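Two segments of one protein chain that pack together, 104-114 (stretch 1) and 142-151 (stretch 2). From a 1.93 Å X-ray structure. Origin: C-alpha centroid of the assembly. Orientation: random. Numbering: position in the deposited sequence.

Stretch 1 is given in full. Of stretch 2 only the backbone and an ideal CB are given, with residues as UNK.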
# COMPACT_ATOMS: atom_id res chain seq x y z
N ALA A 104 3.19 -4.37 -3.10
CA ALA A 104 3.72 -3.63 -4.24
C ALA A 104 2.60 -3.24 -5.21
O ALA A 104 2.60 -2.14 -5.77
CB ALA A 104 4.77 -4.47 -4.97
N THR A 105 1.64 -4.13 -5.40
CA THR A 105 0.51 -3.87 -6.29
C THR A 105 -0.35 -2.71 -5.78
O THR A 105 -0.80 -1.86 -6.56
CB THR A 105 -0.33 -5.14 -6.47
OG1 THR A 105 0.48 -6.16 -7.06
CG2 THR A 105 -1.54 -4.87 -7.36
N MET A 106 -0.57 -2.68 -4.47
CA MET A 106 -1.33 -1.60 -3.83
C MET A 106 -0.65 -0.26 -4.06
O MET A 106 -1.29 0.73 -4.42
CB MET A 106 -1.48 -1.87 -2.33
CG MET A 106 -2.26 -0.79 -1.56
SD MET A 106 -4.05 -0.79 -1.94
CE MET A 106 -4.47 -2.48 -1.56
N VAL A 107 0.67 -0.24 -3.85
CA VAL A 107 1.45 0.98 -4.07
C VAL A 107 1.41 1.37 -5.55
O VAL A 107 1.36 2.55 -5.87
CB VAL A 107 2.91 0.84 -3.56
CG1 VAL A 107 3.73 2.06 -3.97
CG2 VAL A 107 2.95 0.66 -2.04
N ALA A 108 1.44 0.37 -6.43
CA ALA A 108 1.33 0.62 -7.87
C ALA A 108 0.04 1.37 -8.20
O ALA A 108 0.04 2.30 -9.00
CB ALA A 108 1.40 -0.70 -8.66
N ALA A 109 -1.06 0.96 -7.58
CA ALA A 109 -2.34 1.59 -7.86
C ALA A 109 -2.31 3.05 -7.41
O ALA A 109 -2.77 3.94 -8.13
CB ALA A 109 -3.47 0.84 -7.17
N TYR A 110 -1.77 3.29 -6.22
CA TYR A 110 -1.57 4.64 -5.70
C TYR A 110 -0.82 5.52 -6.71
O TYR A 110 -1.28 6.60 -7.05
CB TYR A 110 -0.80 4.57 -4.37
CG TYR A 110 -0.16 5.87 -3.94
CD1 TYR A 110 -0.90 6.86 -3.32
CD2 TYR A 110 1.20 6.09 -4.14
CE1 TYR A 110 -0.31 8.06 -2.92
CE2 TYR A 110 1.80 7.27 -3.74
CZ TYR A 110 1.04 8.25 -3.13
OH TYR A 110 1.64 9.42 -2.74
N LEU A 111 0.33 5.04 -7.19
CA LEU A 111 1.14 5.79 -8.14
C LEU A 111 0.41 6.03 -9.46
O LEU A 111 0.52 7.11 -10.06
CB LEU A 111 2.47 5.09 -8.38
CG LEU A 111 3.41 5.04 -7.17
CD1 LEU A 111 4.62 4.17 -7.48
CD2 LEU A 111 3.84 6.45 -6.74
N ILE A 112 -0.31 5.02 -9.93
CA ILE A 112 -1.09 5.16 -11.15
C ILE A 112 -2.04 6.34 -11.04
O ILE A 112 -2.11 7.19 -11.92
CB ILE A 112 -1.87 3.88 -11.48
CG1 ILE A 112 -0.90 2.78 -11.93
CG2 ILE A 112 -2.92 4.15 -12.56
CD1 ILE A 112 -1.54 1.41 -12.08
N GLN A 113 -2.78 6.39 -9.93
CA GLN A 113 -3.77 7.43 -9.74
C GLN A 113 -3.11 8.79 -9.54
O GLN A 113 -3.50 9.77 -10.16
CB GLN A 113 -4.68 7.11 -8.55
CG GLN A 113 -5.57 8.28 -8.16
CD GLN A 113 -6.82 7.85 -7.43
OE1 GLN A 113 -7.21 6.68 -7.49
NE2 GLN A 113 -7.46 8.79 -6.74
N VAL A 114 -2.10 8.84 -8.67
CA VAL A 114 -1.41 10.09 -8.36
C VAL A 114 -0.75 10.71 -9.59
O VAL A 114 -0.79 11.93 -9.77
CB VAL A 114 -0.36 9.88 -7.25
CG1 VAL A 114 0.52 11.12 -7.10
CG2 VAL A 114 -1.05 9.55 -5.93
N UNK A 142 -5.49 -6.46 -13.07
CA UNK A 142 -6.33 -5.61 -12.24
C UNK A 142 -5.84 -4.16 -12.25
O UNK A 142 -6.64 -3.23 -12.29
CB UNK A 142 -6.37 -6.14 -10.81
N UNK A 143 -4.52 -3.98 -12.22
CA UNK A 143 -3.92 -2.65 -12.32
C UNK A 143 -4.28 -2.00 -13.66
O UNK A 143 -4.42 -0.79 -13.76
CB UNK A 143 -2.40 -2.73 -12.16
N UNK A 144 -4.42 -2.82 -14.70
CA UNK A 144 -4.87 -2.33 -16.00
C UNK A 144 -6.30 -1.80 -15.95
O UNK A 144 -6.61 -0.76 -16.55
CB UNK A 144 -4.77 -3.44 -17.04
N UNK A 145 -7.18 -2.51 -15.25
CA UNK A 145 -8.57 -2.07 -15.12
C UNK A 145 -8.63 -0.82 -14.26
O UNK A 145 -9.41 0.10 -14.51
CB UNK A 145 -9.44 -3.17 -14.52
N UNK A 146 -7.79 -0.79 -13.23
CA UNK A 146 -7.72 0.37 -12.34
C UNK A 146 -7.30 1.60 -13.13
O UNK A 146 -7.84 2.69 -12.94
CB UNK A 146 -6.75 0.12 -11.19
N UNK A 147 -6.33 1.41 -14.02
CA UNK A 147 -5.84 2.47 -14.90
C UNK A 147 -6.95 3.03 -15.79
O UNK A 147 -7.05 4.24 -15.99
CB UNK A 147 -4.69 1.94 -15.77
N UNK A 148 -7.79 2.15 -16.33
CA UNK A 148 -8.91 2.58 -17.16
C UNK A 148 -9.94 3.38 -16.37
O UNK A 148 -10.49 4.36 -16.87
CB UNK A 148 -9.58 1.36 -17.80
N UNK A 149 -10.22 2.94 -15.14
CA UNK A 149 -11.18 3.62 -14.28
C UNK A 149 -10.69 5.00 -13.88
O UNK A 149 -11.46 5.97 -13.85
CB UNK A 149 -11.46 2.78 -13.03
N UNK A 150 -9.40 5.09 -13.57
CA UNK A 150 -8.76 6.34 -13.19
C UNK A 150 -8.86 7.36 -14.32
O UNK A 150 -9.16 8.53 -14.09
CB UNK A 150 -7.30 6.10 -12.82
N UNK A 151 -8.60 6.90 -15.54
CA UNK A 151 -8.67 7.76 -16.71
C UNK A 151 -10.09 8.27 -16.96
O UNK A 151 -10.29 9.45 -17.27
CB UNK A 151 -8.16 7.01 -17.94

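Both stretches are helical throughout, with axes that approach to 9.8 Å and run in nearly the same direction, 25° apart. No hydrogen bond links them, so the rules to read here are those of shape.

Position 142 points its CB sideways, and nothing of stretch 1 lies within 5.5 Å of it. With phi/psi of -69/-40, nearly any side chain a helix tolerates would serve, polar or apolar. The deposited residue is Val142, chi1 t, which makes no contact with the partner.

Position 143 is the demanding one. Its CB points toward stretch 1, 4.2 Å from Ile112 CD1 and 5.3 Å from Thr105 CG2, over a shallow hollow bounded by Thr105, Ala108, Ala109 and Ile112. The two alanines leave the room, and the lining is largely methyl, so a branched or flexible apolar chain suits: leucine, methionine or perhaps isoleucine. Leu143 fills it, chi1 m and chi2 t, as a knob in that hole. Its CD1 lies 3.6 Å from Ala108 CB, while its CD2 comes 4.0 Å from Ala109 CB and 4.1 Å from Ile112 CD1. CD2 also lies 3.6 Å from Thr105 O, a carbonyl already engaged within its own helix by Ala109 N.

Position 144 points away and 145 is out of reach; stretch 1 asks nothing of either beyond helical compatibility, and long polar chains are natural candidates. They are Lys144 and Glu145.

Position 146 again points toward the partner, but from farther back: its CB is 5.2 Å from Ala109 CB and 5.4 Å from Ile112 CD1. The small Ala109 leaves space for something broad, so phenylalanine, leucine or methionine could all work. Phe146, chi1 t, lays one ring face against Ala109, whose CB sits 4.0 Å from the ring centroid and 14° off the normal, a CH-pi contact. Ile112 CG2 meets the ring edge, 4.2 Å from Phe146 CD1. Phe146 CE1 also lies 3.3 Å from Ala109 O.

At 147 the CB points sideways, with Ile112 CG2 4.3 Å away. A chain that can rest some carbon against that methyl would suit, whether apolar, aromatic or polar at its end; leucine, glutamine or histidine would be plausible. His147, chi1 t, sets its ring edge against the methyl, CD2 3.7 Å from Ile112 CG2.

Positions 148 and 149 are out of reach and leave the choice open, with long polar chains again suitable. They are Lys148 and Glu149.

Position 150 returns toward stretch 1, its CB 4.8 Å from Ile112 CG2 and 4.9 Å from Gln113 CA. A medium apolar chain could cover the Gln113 side chain; isoleucine, leucine or valine would fit. Ile150, chi1 m and chi2 m, packs against the Gln113 side chain.

Position 151 is out of reach, so a small polar residue is as acceptable as a long one. Thr151 turns back on its own helix, OG1 donating to His147 O at 2.8 Å.

Stretch 2, residues 142-151: VLKEFHKEIT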
# COMPACT_ATOMS: atom_id res chain seq x y z
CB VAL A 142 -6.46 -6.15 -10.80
CG1 VAL A 142 -7.19 -5.15 -9.91
CG2 VAL A 142 -7.17 -7.50 -10.81
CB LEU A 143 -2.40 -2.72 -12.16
CG LEU A 143 -1.87 -3.00 -10.75
CD1 LEU A 143 -0.35 -3.09 -10.74
CD2 LEU A 143 -2.35 -1.93 -9.78
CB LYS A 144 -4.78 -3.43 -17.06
CG LYS A 144 -3.40 -3.61 -17.69
CD LYS A 144 -3.50 -4.47 -18.95
CE LYS A 144 -2.22 -4.43 -19.77
NZ LYS A 144 -1.05 -4.98 -19.04
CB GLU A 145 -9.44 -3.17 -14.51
CG GLU A 145 -9.63 -4.41 -15.38
CD GLU A 145 -10.78 -4.27 -16.36
OE1 GLU A 145 -10.92 -3.20 -16.99
OE2 GLU A 145 -11.56 -5.24 -16.51
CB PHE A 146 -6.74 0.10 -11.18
CG PHE A 146 -6.71 1.20 -10.15
CD1 PHE A 146 -5.79 2.23 -10.24
CD2 PHE A 146 -7.61 1.20 -9.10
CE1 PHE A 146 -5.76 3.23 -9.29
CE2 PHE A 146 -7.58 2.20 -8.15
CZ PHE A 146 -6.66 3.22 -8.25
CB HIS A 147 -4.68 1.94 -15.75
CG HIS A 147 -4.01 2.99 -16.58
ND1 HIS A 147 -4.05 2.99 -17.96
CD2 HIS A 147 -3.29 4.08 -16.22
CE1 HIS A 147 -3.37 4.04 -18.42
NE2 HIS A 147 -2.90 4.71 -17.38
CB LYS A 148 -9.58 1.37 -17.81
CG LYS A 148 -8.72 0.66 -18.84
CD LYS A 148 -9.48 -0.51 -19.47
CE LYS A 148 -8.60 -1.26 -20.46
NZ LYS A 148 -9.34 -2.36 -21.13
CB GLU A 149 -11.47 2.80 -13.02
CG GLU A 149 -12.30 1.55 -13.28
CD GLU A 149 -12.72 0.86 -11.99
OE1 GLU A 149 -12.10 1.14 -10.95
OE2 GLU A 149 -13.67 0.05 -12.02
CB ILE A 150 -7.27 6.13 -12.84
CG1 ILE A 150 -7.14 5.41 -11.50
CG2 ILE A 150 -6.52 7.45 -12.84
CD1 ILE A 150 -8.15 5.85 -10.46
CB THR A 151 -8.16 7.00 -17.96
OG1 THR A 151 -6.85 6.49 -17.71
CG2 THR A 151 -8.13 7.93 -19.17
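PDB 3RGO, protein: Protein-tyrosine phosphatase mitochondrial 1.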